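Local coordinates for Aac(6')-Ih protein (Acinetobacter baumannii, PDB 4E8O) that probably transfers an acetyl group from acetyl coenzyme A to the 6'-amino group of aminoglycoside antibiotics, a route to antibiotic resistance, at residues A37-L42 with M78-I83; E29-D34 with L67-T72; A97-I102 with F133-A138. All blocks are in the same frame, centred on the assembly; numbering follows the deposited sequence.

In the fold
All three contacts lean on one mixed sheet of the GNAT fold. Contacts 1 and 2 both hold helix 32-42 to it, the first through the last turns of the helix, over strand 75-84, and the second through its N-terminal end, over strand 63-69; they meet where L38 and M78 pack on L67. Contact 1 is buried and pairs a methionine-leucine patch with a salt bridge. Contact 2, about 12 Å away between centres and only partly buried, relies on a tyrosine-aspartate bond. Contact 3, also buried, is strand-to-strand: backbone bonds and aromatic packing join 96-104 to 132-138, and S82 reaches E100 between contacts 1 and 3.

Contact 1: A37-L42 with M78-I83; sequences ALRCLL and MLEASI
R39 and E80 meet side-on, their chains crossing at about a right angle while guanidinium and carboxylate lie almost in one plane, 2° apart. NE of R39 gives its hydrogen to OE2 of E80 at 2.6 Å and NH2 of R39 gives one to OE1 of E80 at 3.0 Å; both bonds are nearly straight, and each oxygen uses its syn lone pair. Two parallel bonds of this kind fix the rotation of both groups. The arginine gets there with an extended chain, its CG anti to the backbone N (chi1 -154°). W35 NE1 adds a second bond to OE2, and NH1 of R39 turns to E53 and H50, so this buried pair sits in a wider polar network.

Beside it M78 lies under the helix. Its SD comes within 3.7 Å of R39 CA, its CG packs against CB of L38 at 3.9 Å, and the chain bends at its last torsion to carry CE toward L42, where it touches CD2 at 3.7 Å. The apolar patch runs on to L67 and F103.

The axes of helix and strand pass 9.4 Å apart at 73°, a helix laid steeply across a strand, as where the first helix of a GNAT acetyltransferase packs on its central sheet.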
ATOM      1  N   ALA B  37     -23.588  -9.623   7.689  1.00 32.10           N
ATOM      2  CA  ALA B  37     -23.982  -9.189   9.026  1.00 33.18           C
ATOM      3  C   ALA B  37     -22.797  -8.770   9.898  1.00 32.69           C
ATOM      4  O   ALA B  37     -22.899  -7.812  10.664  1.00 34.41           O
ATOM      5  CB  ALA B  37     -24.796 -10.280   9.714  1.00 34.94           C
ATOM      6  N   LEU B  38     -21.688  -9.495   9.791  1.00 30.84           N
ATOM      7  CA  LEU B  38     -20.474  -9.153  10.526  1.00 29.27           C
ATOM      8  C   LEU B  38     -19.674  -8.072   9.807  1.00 27.99           C
ATOM      9  O   LEU B  38     -19.100  -7.189  10.447  1.00 27.84           O
ATOM     10  CB  LEU B  38     -19.602 -10.394  10.740  1.00 27.32           C
ATOM     11  CG  LEU B  38     -20.198 -11.476  11.638  1.00 26.65           C
ATOM     12  CD1 LEU B  38     -19.249 -12.647  11.773  1.00 26.00           C
ATOM     13  CD2 LEU B  38     -20.507 -10.895  13.000  1.00 26.95           C
ATOM     14  N   ARG B  39     -19.644  -8.148   8.478  1.00 27.55           N
ATOM     15  CA  ARG B  39     -18.908  -7.192   7.658  1.00 28.13           C
ATOM     16  C   ARG B  39     -19.434  -5.776   7.842  1.00 28.70           C
ATOM     17  O   ARG B  39     -18.665  -4.815   7.798  1.00 28.37           O
ATOM     18  CB  ARG B  39     -18.999  -7.584   6.178  1.00 27.90           C
ATOM     19  CG  ARG B  39     -17.840  -7.105   5.325  1.00 26.20           C
ATOM     20  CD  ARG B  39     -17.917  -7.691   3.922  1.00 25.33           C
ATOM     21  NE  ARG B  39     -16.643  -7.589   3.217  1.00 22.97           N
ATOM     22  CZ  ARG B  39     -16.394  -6.730   2.236  1.00 24.33           C
ATOM     23  NH1 ARG B  39     -17.334  -5.890   1.824  1.00 24.82           N
ATOM     24  NH2 ARG B  39     -15.198  -6.712   1.659  1.00 24.14           N
ATOM     25  N   CYS B  40     -20.741  -5.643   8.049  1.00 30.41           N
ATOM     26  CA  CYS B  40     -21.343  -4.319   8.210  1.00 31.25           C
ATOM     27  C   CYS B  40     -21.040  -3.717   9.581  1.00 31.70           C
ATOM     28  O   CYS B  40     -21.136  -2.503   9.768  1.00 32.67           O
ATOM     29  CB  CYS B  40     -22.854  -4.364   7.960  1.00 32.34           C
ATOM     30  SG  CYS B  40     -23.848  -5.007   9.333  1.00 40.32           S
ATOM     31  N   LEU B  41     -20.673  -4.569  10.536  1.00 31.16           N
ATOM     32  CA  LEU B  41     -20.249  -4.096  11.852  1.00 31.76           C
ATOM     33  C   LEU B  41     -18.825  -3.565  11.757  1.00 31.07           C
ATOM     34  O   LEU B  41     -18.483  -2.551  12.370  1.00 31.38           O
ATOM     35  CB  LEU B  41     -20.310  -5.221  12.880  1.00 30.98           C
ATOM     36  CG  LEU B  41     -21.619  -5.989  13.038  1.00 31.98           C
ATOM     37  CD1 LEU B  41     -21.495  -6.960  14.182  1.00 32.36           C
ATOM     38  CD2 LEU B  41     -22.787  -5.055  13.271  1.00 33.84           C
ATOM     39  N   LEU B  42     -17.998  -4.263  10.983  1.00 30.31           N
ATOM     40  CA  LEU B  42     -16.611  -3.865  10.778  1.00 29.60           C
ATOM     41  C   LEU B  42     -16.557  -2.611   9.918  1.00 28.80           C
ATOM     42  O   LEU B  42     -16.004  -1.587  10.328  1.00 28.11           O
ATOM     43  CB  LEU B  42     -15.824  -5.000  10.113  1.00 29.17           C
ATOM     44  CG  LEU B  42     -14.314  -4.820   9.932  1.00 28.35           C
ATOM     45  CD1 LEU B  42     -13.651  -4.502  11.261  1.00 28.83           C
ATOM     46  CD2 LEU B  42     -13.684  -6.064   9.316  1.00 27.49           C
ATOM     47  N   MET B  78     -15.126 -12.973  11.597  1.00 25.02           N
ATOM     48  CA  MET B  78     -14.760 -13.029  10.182  1.00 23.70           C
ATOM     49  C   MET B  78     -13.362 -12.471   9.970  1.00 22.37           C
ATOM     50  O   MET B  78     -12.890 -11.653  10.759  1.00 22.09           O
ATOM     51  CB  MET B  78     -15.742 -12.224   9.330  1.00 23.13           C
ATOM     52  CG  MET B  78     -15.879 -10.772   9.760  1.00 23.14           C
ATOM     53  SD  MET B  78     -16.315  -9.651   8.410  1.00 34.49           S
ATOM     54  CE  MET B  78     -14.691  -9.282   7.752  1.00 34.54           C
ATOM     55  N   LEU B  79     -12.712 -12.911   8.896  1.00 21.15           N
ATOM     56  CA  LEU B  79     -11.414 -12.384   8.495  1.00 20.36           C
ATOM     57  C   LEU B  79     -11.368 -12.293   6.976  1.00 20.77           C
ATOM     58  O   LEU B  79     -11.927 -13.144   6.275  1.00 21.53           O
ATOM     59  CB  LEU B  79     -10.285 -13.295   8.993  1.00 20.63           C
ATOM     60  CG  LEU B  79      -8.848 -12.940   8.589  1.00 19.81           C
ATOM     61  CD1 LEU B  79      -7.871 -13.380   9.659  1.00 20.56           C
ATOM     62  CD2 LEU B  79      -8.474 -13.581   7.265  1.00 19.29           C
ATOM     63  N   GLU B  80     -10.698 -11.266   6.467  1.00 21.51           N
ATOM     64  CA  GLU B  80     -10.427 -11.173   5.042  1.00 20.78           C
ATOM     65  C   GLU B  80      -8.943 -10.896   4.856  1.00 19.37           C
ATOM     66  O   GLU B  80      -8.358 -10.099   5.586  1.00 18.45           O
ATOM     67  CB  GLU B  80     -11.288 -10.076   4.393  1.00 19.98           C
ATOM     68  CG  GLU B  80     -12.789 -10.296   4.587  1.00 19.94           C
ATOM     69  CD  GLU B  80     -13.655  -9.264   3.885  1.00 21.13           C
ATOM     70  OE1 GLU B  80     -13.173  -8.592   2.943  1.00 21.91           O
ATOM     71  OE2 GLU B  80     -14.837  -9.129   4.275  1.00 21.54           O
ATOM     72  N   ALA B  81      -8.324 -11.555   3.886  1.00 19.42           N
ATOM     73  CA  ALA B  81      -6.906 -11.333   3.638  1.00 18.50           C
ATOM     74  C   ALA B  81      -6.644 -11.405   2.152  1.00 18.51           C
ATOM     75  O   ALA B  81      -7.475 -11.912   1.394  1.00 19.40           O
ATOM     76  CB  ALA B  81      -6.055 -12.355   4.386  1.00 18.72           C
ATOM     77  N   SER B  82      -5.489 -10.895   1.733  1.00 17.36           N
ATOM     78  CA  SER B  82      -5.117 -10.936   0.328  1.00 18.01           C
ATOM     79  C   SER B  82      -3.638 -11.240   0.178  1.00 19.28           C
ATOM     80  O   SER B  82      -2.871 -11.141   1.141  1.00 18.67           O
ATOM     81  CB  SER B  82      -5.420  -9.600  -0.342  1.00 17.97           C
ATOM     82  OG  SER B  82      -4.702  -8.545   0.276  1.00 17.66           O
ATOM     83  N   ILE B  83      -3.246 -11.627  -1.033  1.00 20.08           N
ATOM     84  CA  ILE B  83      -1.841 -11.711  -1.390  1.00 21.38           C
ATOM     85  C   ILE B  83      -1.519 -10.460  -2.202  1.00 21.14           C
ATOM     86  O   ILE B  83      -2.215 -10.160  -3.175  1.00 20.45           O
ATOM     87  CB  ILE B  83      -1.533 -12.956  -2.241  1.00 23.37           C
ATOM     88  CG1 ILE B  83      -2.032 -14.233  -1.550  1.00 23.60           C
ATOM     89  CG2 ILE B  83      -0.041 -13.034  -2.531  1.00 23.55           C
ATOM     90  CD1 ILE B  83      -1.370 -14.523  -0.207  1.00 23.73           C
TER

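Contact 2: E29-D34 with L67-T72; sequences ESQLSD and LAYTDT
Y69 swings its ring toward the helix with CG beside the backbone N and anti to the carbonyl carbon (chi1 -75°), and D34 makes the matching choice, which brings hydroxyl and carboxylate together. The tyrosine OH of Y69 donates to D34 OD2 at 2.8 Å. The oxygen is approached on its anti side, with the hydroxyl somewhat out of the carboxylate plane, while from the ring's standpoint OD2 lies at the edge and in plane. The two side chains cross at about a right angle, and ring and carboxylate are turned 72° against each other. OD2 of D34 also comes 3.4 Å from CE1 of Y69, so the carboxylate sits at the corner between the hydroxyl and that ring carbon.

Q31 comes to the hydroxyl from a different direction, at about a right angle to D34 OD2. Its CG is 3.5 Å from Y69 OH, and its NE2 lies 3.7 Å from CE2 of Y69, with the amide inclined only 19° to the ring. The polar business of this amide is elsewhere: OE1 takes a hydrogen bond from the backbone N of S28. Q31 holds the N-cap position of helix 32-42, so the tyrosine reaches the very start of that helix, and in this GNAT-family fold the contact ties the helix's first turn to the end of strand 63-69, next to the outermost strand 23-26.

Beside the polar pair, L67 supplies the apolar part. CD1 of L67 faces both helix-side residues, 4.0 Å from the carbonyl O of Q31 and 4.1 Å from CB of D34. On the sheet side, A75 touches D34, L67 and Y69, and M25 of strand 23-26 packs against both Q31 and the tyrosine.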
ATOM      1  N   GLU B  29     -20.947 -18.950  -1.159  1.00 43.64           N
ATOM      2  CA  GLU B  29     -22.079 -18.110  -1.553  1.00 45.66           C
ATOM      3  C   GLU B  29     -23.291 -18.355  -0.656  1.00 45.34           C
ATOM      4  O   GLU B  29     -24.120 -17.468  -0.452  1.00 46.02           O
ATOM      5  CB  GLU B  29     -22.447 -18.365  -3.017  1.00 49.49           C
ATOM      6  CG  GLU B  29     -23.619 -17.535  -3.526  1.00 52.76           C
ATOM      7  CD  GLU B  29     -24.077 -17.962  -4.902  1.00 56.31           C
ATOM      8  OE1 GLU B  29     -23.314 -18.682  -5.583  1.00 56.93           O
ATOM      9  OE2 GLU B  29     -25.198 -17.583  -5.302  1.00 58.76           O
ATOM     10  N   SER B  30     -23.378 -19.563  -0.112  1.00 44.60           N
ATOM     11  CA  SER B  30     -24.477 -19.931   0.775  1.00 45.55           C
ATOM     12  C   SER B  30     -24.444 -19.163   2.099  1.00 43.29           C
ATOM     13  O   SER B  30     -25.452 -19.098   2.806  1.00 44.74           O
ATOM     14  CB  SER B  30     -24.448 -21.438   1.040  1.00 47.26           C
ATOM     15  OG  SER B  30     -23.134 -21.876   1.338  1.00 46.66           O
ATOM     16  N   GLN B  31     -23.292 -18.575   2.419  1.00 39.79           N
ATOM     17  CA  GLN B  31     -23.070 -17.917   3.706  1.00 38.85           C
ATOM     18  C   GLN B  31     -22.878 -16.402   3.586  1.00 36.88           C
ATOM     19  O   GLN B  31     -22.307 -15.778   4.478  1.00 36.58           O
ATOM     20  CB  GLN B  31     -21.837 -18.525   4.390  1.00 38.12           C
ATOM     21  CG  GLN B  31     -21.927 -20.018   4.681  1.00 40.01           C
ATOM     22  CD  GLN B  31     -20.567 -20.642   4.921  1.00 39.76           C
ATOM     23  OE1 GLN B  31     -19.597 -20.321   4.238  1.00 39.31           O
ATOM     24  NE2 GLN B  31     -20.490 -21.538   5.899  1.00 40.65           N
ATOM     25  N   LEU B  32     -23.355 -15.817   2.492  1.00 36.21           N
ATOM     26  CA  LEU B  32     -23.180 -14.385   2.249  1.00 34.60           C
ATOM     27  C   LEU B  32     -23.860 -13.508   3.306  1.00 33.72           C
ATOM     28  O   LEU B  32     -23.334 -12.456   3.685  1.00 31.16           O
ATOM     29  CB  LEU B  32     -23.680 -14.019   0.848  1.00 36.56           C
ATOM     30  CG  LEU B  32     -22.847 -14.558  -0.318  1.00 37.14           C
ATOM     31  CD1 LEU B  32     -23.599 -14.429  -1.630  1.00 38.91           C
ATOM     32  CD2 LEU B  32     -21.512 -13.841  -0.405  1.00 34.90           C
ATOM     33  N   SER B  33     -25.022 -13.945   3.781  1.00 35.66           N
ATOM     34  CA  SER B  33     -25.764 -13.210   4.805  1.00 36.67           C
ATOM     35  C   SER B  33     -25.021 -13.162   6.144  1.00 35.31           C
ATOM     36  O   SER B  33     -24.936 -12.103   6.774  1.00 35.03           O
ATOM     37  CB  SER B  33     -27.156 -13.813   4.988  1.00 39.87           C
ATOM     38  OG  SER B  33     -27.825 -13.211   6.077  1.00 42.52           O
ATOM     39  N   ASP B  34     -24.478 -14.299   6.576  1.00 34.28           N
ATOM     40  CA  ASP B  34     -23.676 -14.334   7.801  1.00 32.58           C
ATOM     41  C   ASP B  34     -22.436 -13.453   7.669  1.00 31.27           C
ATOM     42  O   ASP B  34     -22.002 -12.823   8.636  1.00 30.74           O
ATOM     43  CB  ASP B  34     -23.243 -15.764   8.127  1.00 31.94           C
ATOM     44  CG  ASP B  34     -24.404 -16.660   8.493  1.00 34.34           C
ATOM     45  OD1 ASP B  34     -25.414 -16.155   9.038  1.00 34.32           O
ATOM     46  OD2 ASP B  34     -24.300 -17.879   8.239  1.00 35.55           O
ATOM     47  N   LEU B  67     -15.101 -17.399   8.072  1.00 26.58           N
ATOM     48  CA  LEU B  67     -16.061 -17.187   9.147  1.00 28.69           C
ATOM     49  C   LEU B  67     -15.789 -18.199  10.251  1.00 30.41           C
ATOM     50  O   LEU B  67     -15.354 -19.323   9.982  1.00 31.95           O
ATOM     51  CB  LEU B  67     -17.499 -17.361   8.641  1.00 30.76           C
ATOM     52  CG  LEU B  67     -18.179 -16.178   7.951  1.00 30.62           C
ATOM     53  CD1 LEU B  67     -19.388 -16.634   7.149  1.00 31.12           C
ATOM     54  CD2 LEU B  67     -18.594 -15.136   8.970  1.00 31.59           C
ATOM     55  N   ALA B  68     -16.025 -17.795  11.493  1.00 30.44           N
ATOM     56  CA  ALA B  68     -15.989 -18.726  12.615  1.00 32.65           C
ATOM     57  C   ALA B  68     -17.409 -18.910  13.135  1.00 34.61           C
ATOM     58  O   ALA B  68     -18.112 -17.929  13.386  1.00 33.55           O
ATOM     59  CB  ALA B  68     -15.076 -18.212  13.715  1.00 31.76           C
ATOM     60  N   TYR B  69     -17.832 -20.163  13.281  1.00 37.88           N
ATOM     61  CA  TYR B  69     -19.185 -20.465  13.734  1.00 42.41           C
ATOM     62  C   TYR B  69     -19.182 -21.152  15.097  1.00 46.88           C
ATOM     63  O   TYR B  69     -18.177 -21.738  15.508  1.00 46.83           O
ATOM     64  CB  TYR B  69     -19.901 -21.366  12.723  1.00 42.79           C
ATOM     65  CG  TYR B  69     -20.364 -20.677  11.454  1.00 40.90           C
ATOM     66  CD1 TYR B  69     -21.666 -20.208  11.332  1.00 41.31           C
ATOM     67  CD2 TYR B  69     -19.509 -20.521  10.374  1.00 38.47           C
ATOM     68  CE1 TYR B  69     -22.098 -19.595  10.174  1.00 40.00           C
ATOM     69  CE2 TYR B  69     -19.932 -19.908   9.211  1.00 37.21           C
ATOM     70  CZ  TYR B  69     -21.226 -19.447   9.120  1.00 38.58           C
ATOM     71  OH  TYR B  69     -21.653 -18.834   7.966  1.00 38.12           O
ATOM     72  N   THR B  70     -20.312 -21.073  15.792  1.00 51.80           N
ATOM     73  CA  THR B  70     -20.505 -21.824  17.026  1.00 57.29           C
ATOM     74  C   THR B  70     -21.173 -23.156  16.707  1.00 61.26           C
ATOM     75  O   THR B  70     -21.287 -23.539  15.540  1.00 60.19           O
ATOM     76  CB  THR B  70     -21.376 -21.047  18.034  1.00 59.32           C
ATOM     77  OG1 THR B  70     -22.706 -20.916  17.519  1.00 61.04           O
ATOM     78  CG2 THR B  70     -20.803 -19.664  18.279  1.00 57.59           C
ATOM     79  N   ASP B  71     -21.602 -23.855  17.754  1.00 66.64           N
ATOM     80  CA  ASP B  71     -22.375 -25.084  17.624  1.00 71.21           C
ATOM     81  C   ASP B  71     -23.720 -24.777  17.005  1.00 72.93           C
ATOM     82  O   ASP B  71     -24.228 -25.522  16.162  1.00 74.44           O
ATOM     83  CB  ASP B  71     -22.619 -25.676  19.008  1.00 75.37           C
ATOM     84  CG  ASP B  71     -21.343 -25.902  19.769  1.00 76.36           C
ATOM     85  OD1 ASP B  71     -20.404 -26.446  19.157  1.00 75.75           O
ATOM     86  OD2 ASP B  71     -21.274 -25.533  20.962  1.00 77.96           O
ATOM     87  N   THR B  72     -24.291 -23.661  17.441  1.00 72.92           N
ATOM     88  CA  THR B  72     -25.639 -23.262  17.062  1.00 74.17           C
ATOM     89  C   THR B  72     -25.657 -22.545  15.714  1.00 70.81           C
ATOM     90  O   THR B  72     -26.636 -21.877  15.368  1.00 71.26           O
ATOM     91  CB  THR B  72     -26.263 -22.358  18.147  1.00 76.19           C
ATOM     92  OG1 THR B  72     -26.544 -21.067  17.596  1.00 74.59           O
ATOM     93  CG2 THR B  72     -25.306 -22.199  19.329  1.00 76.24           C
TER

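Contact 3: A97-I102 with F133-A138; sequences AFLEGI and FASDAA
F133 opens the parallel pairing with A97 that closes a beta-alpha-beta unit, strand 96-104, helix 113-127 and strand 132-138, in the GNAT fold. Its ring, CG anti to the backbone N (chi1 -172°), turns its edge to the neighbouring strand and reaches from A97 on to L99: CD1 of F133 touches CB of A97 at 3.7 Å, and CE1 of F133 lies 3.6 Å from the backbone N of L99 and close to its CB. V118 and V121 of the helix pack on this ring.

A134 carries the backbone register. A134 N donates to A97 O at 2.9 Å in a practically straight bond, and A134 O receives L99 N at 2.9 Å; the same O takes a CA-H...O contact from F98. Its CB meets the F98 ring at CD1.

S135 lays its CA over one face of that ring, a CH-pi contact offset toward the rim, 4.2 Å from the ring centroid. The OG sits against CB of L99 but bonds to H148.

At D136 the two strands, at 32° to each other, have splayed, and only the side chain reaches back. Along its other edge, F133 to A137 pair antiparallel with a strand of the second subunit, so the sheet runs on across the interface. OD2 of D136 makes a weak hydrogen bond to N89 of that subunit, while the carboxylate stands at 75° to the F98 ring, OD1 of D136 lying 3.6 Å from CZ of F98.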
ATOM      1  N   ALA B  97       1.436 -11.654   2.400  1.00 22.87           N
ATOM      2  CA  ALA B  97       0.030 -11.749   2.777  1.00 21.46           C
ATOM      3  C   ALA B  97      -0.349 -10.421   3.408  1.00 19.55           C
ATOM      4  O   ALA B  97       0.512  -9.726   3.939  1.00 19.71           O
ATOM      5  CB  ALA B  97      -0.189 -12.879   3.754  1.00 21.92           C
ATOM      6  N   PHE B  98      -1.623 -10.050   3.347  1.00 18.65           N
ATOM      7  CA  PHE B  98      -2.044  -8.791   3.954  1.00 19.14           C
ATOM      8  C   PHE B  98      -3.404  -8.942   4.616  1.00 18.34           C
ATOM      9  O   PHE B  98      -4.334  -9.476   4.006  1.00 19.80           O
ATOM     10  CB  PHE B  98      -2.060  -7.666   2.912  1.00 19.92           C
ATOM     11  CG  PHE B  98      -2.324  -6.297   3.490  1.00 21.13           C
ATOM     12  CD1 PHE B  98      -1.274  -5.466   3.857  1.00 22.64           C
ATOM     13  CD2 PHE B  98      -3.621  -5.834   3.643  1.00 21.58           C
ATOM     14  CE1 PHE B  98      -1.515  -4.204   4.381  1.00 23.48           C
ATOM     15  CE2 PHE B  98      -3.873  -4.573   4.165  1.00 22.59           C
ATOM     16  CZ  PHE B  98      -2.818  -3.757   4.535  1.00 23.35           C
ATOM     17  N   LEU B  99      -3.512  -8.482   5.861  1.00 17.16           N
ATOM     18  CA  LEU B  99      -4.765  -8.564   6.609  1.00 18.68           C
ATOM     19  C   LEU B  99      -5.672  -7.409   6.220  1.00 19.93           C
ATOM     20  O   LEU B  99      -5.382  -6.250   6.528  1.00 20.77           O
ATOM     21  CB  LEU B  99      -4.502  -8.533   8.121  1.00 19.33           C
ATOM     22  CG  LEU B  99      -5.726  -8.803   8.994  1.00 20.52           C
ATOM     23  CD1 LEU B  99      -6.221 -10.207   8.738  1.00 20.53           C
ATOM     24  CD2 LEU B  99      -5.424  -8.603  10.474  1.00 22.36           C
ATOM     25  N   GLU B 100      -6.768  -7.721   5.533  1.00 20.34           N
ATOM     26  CA  GLU B 100      -7.676  -6.684   5.075  1.00 20.08           C
ATOM     27  C   GLU B 100      -8.659  -6.318   6.171  1.00 21.92           C
ATOM     28  O   GLU B 100      -9.023  -5.152   6.318  1.00 21.94           O
ATOM     29  CB  GLU B 100      -8.423  -7.140   3.822  1.00 21.31           C
ATOM     30  CG  GLU B 100      -7.514  -7.552   2.671  1.00 22.06           C
ATOM     31  CD  GLU B 100      -6.997  -6.373   1.877  1.00 23.40           C
ATOM     32  OE1 GLU B 100      -7.426  -5.235   2.148  1.00 23.85           O
ATOM     33  OE2 GLU B 100      -6.161  -6.584   0.970  1.00 23.98           O
ATOM     34  N   GLY B 101      -9.083  -7.311   6.947  1.00 22.57           N
ATOM     35  CA  GLY B 101     -10.038  -7.062   8.005  1.00 22.63           C
ATOM     36  C   GLY B 101     -10.244  -8.262   8.898  1.00 24.21           C
ATOM     37  O   GLY B 101     -10.248  -9.406   8.437  1.00 24.46           O
ATOM     38  N   ILE B 102     -10.413  -7.995  10.185  1.00 24.42           N
ATOM     39  CA  ILE B 102     -10.755  -9.040  11.130  1.00 25.44           C
ATOM     40  C   ILE B 102     -11.773  -8.471  12.107  1.00 26.11           C
ATOM     41  O   ILE B 102     -11.683  -7.305  12.503  1.00 25.97           O
ATOM     42  CB  ILE B 102      -9.501  -9.569  11.860  1.00 26.79           C
ATOM     43  CG1 ILE B 102      -9.861 -10.741  12.777  1.00 29.13           C
ATOM     44  CG2 ILE B 102      -8.789  -8.440  12.602  1.00 26.70           C
ATOM     45  CD1 ILE B 102      -8.668 -11.361  13.477  1.00 30.34           C
ATOM     46  N   PHE B 133       3.626 -11.425   6.621  1.00 22.48           N
ATOM     47  CA  PHE B 133       2.191 -11.215   6.789  1.00 21.20           C
ATOM     48  C   PHE B 133       2.065  -9.812   7.371  1.00 20.85           C
ATOM     49  O   PHE B 133       2.461  -9.567   8.515  1.00 21.41           O
ATOM     50  CB  PHE B 133       1.633 -12.258   7.768  1.00 21.61           C
ATOM     51  CG  PHE B 133       0.124 -12.274   7.885  1.00 21.25           C
ATOM     52  CD1 PHE B 133      -0.671 -11.438   7.120  1.00 20.40           C
ATOM     53  CD2 PHE B 133      -0.494 -13.138   8.780  1.00 22.19           C
ATOM     54  CE1 PHE B 133      -2.051 -11.460   7.243  1.00 20.79           C
ATOM     55  CE2 PHE B 133      -1.874 -13.169   8.909  1.00 21.53           C
ATOM     56  CZ  PHE B 133      -2.654 -12.326   8.141  1.00 21.17           C
ATOM     57  N   ALA B 134       1.538  -8.888   6.574  1.00 19.84           N
ATOM     58  CA  ALA B 134       1.459  -7.487   6.972  1.00 18.93           C
ATOM     59  C   ALA B 134       0.015  -7.069   7.187  1.00 18.10           C
ATOM     60  O   ALA B 134      -0.913  -7.790   6.822  1.00 18.80           O
ATOM     61  CB  ALA B 134       2.116  -6.594   5.929  1.00 18.12           C
ATOM     62  N   SER B 135      -0.166  -5.894   7.778  1.00 18.78           N
ATOM     63  CA  SER B 135      -1.489  -5.350   8.058  1.00 20.28           C
ATOM     64  C   SER B 135      -1.298  -3.867   8.311  1.00 21.43           C
ATOM     65  O   SER B 135      -0.162  -3.379   8.310  1.00 20.84           O
ATOM     66  CB  SER B 135      -2.097  -6.029   9.284  1.00 21.92           C
ATOM     67  OG  SER B 135      -3.420  -5.578   9.540  1.00 22.64           O
ATOM     68  N   ASP B 136      -2.394  -3.141   8.506  1.00 22.10           N
ATOM     69  CA  ASP B 136      -2.283  -1.734   8.878  1.00 24.11           C
ATOM     70  C   ASP B 136      -3.494  -1.306   9.695  1.00 24.66           C
ATOM     71  O   ASP B 136      -4.465  -2.055   9.816  1.00 25.34           O
ATOM     72  CB  ASP B 136      -2.086  -0.834   7.646  1.00 25.67           C
ATOM     73  CG  ASP B 136      -3.311  -0.783   6.745  1.00 27.54           C
ATOM     74  OD1 ASP B 136      -4.289  -1.522   6.987  1.00 28.66           O
ATOM     75  OD2 ASP B 136      -3.294  -0.001   5.775  1.00 28.30           O
ATOM     76  N   ALA B 137      -3.426  -0.108  10.261  1.00 23.26           N
ATOM     77  CA  ALA B 137      -4.505   0.407  11.087  1.00 21.97           C
ATOM     78  C   ALA B 137      -4.424   1.915  11.082  1.00 22.22           C
ATOM     79  O   ALA B 137      -3.334   2.474  10.955  1.00 22.75           O
ATOM     80  CB  ALA B 137      -4.373  -0.105  12.493  1.00 21.53           C
ATOM     81  N   ALA B 138      -5.567   2.575  11.233  1.00 21.75           N
ATOM     82  CA  ALA B 138      -5.583   4.028  11.355  1.00 22.43           C
ATOM     83  C   ALA B 138      -4.684   4.439  12.515  1.00 23.70           C
ATOM     84  O   ALA B 138      -4.612   3.731  13.523  1.00 24.61           O
ATOM     85  CB  ALA B 138      -7.000   4.529  11.576  1.00 22.99           C
TER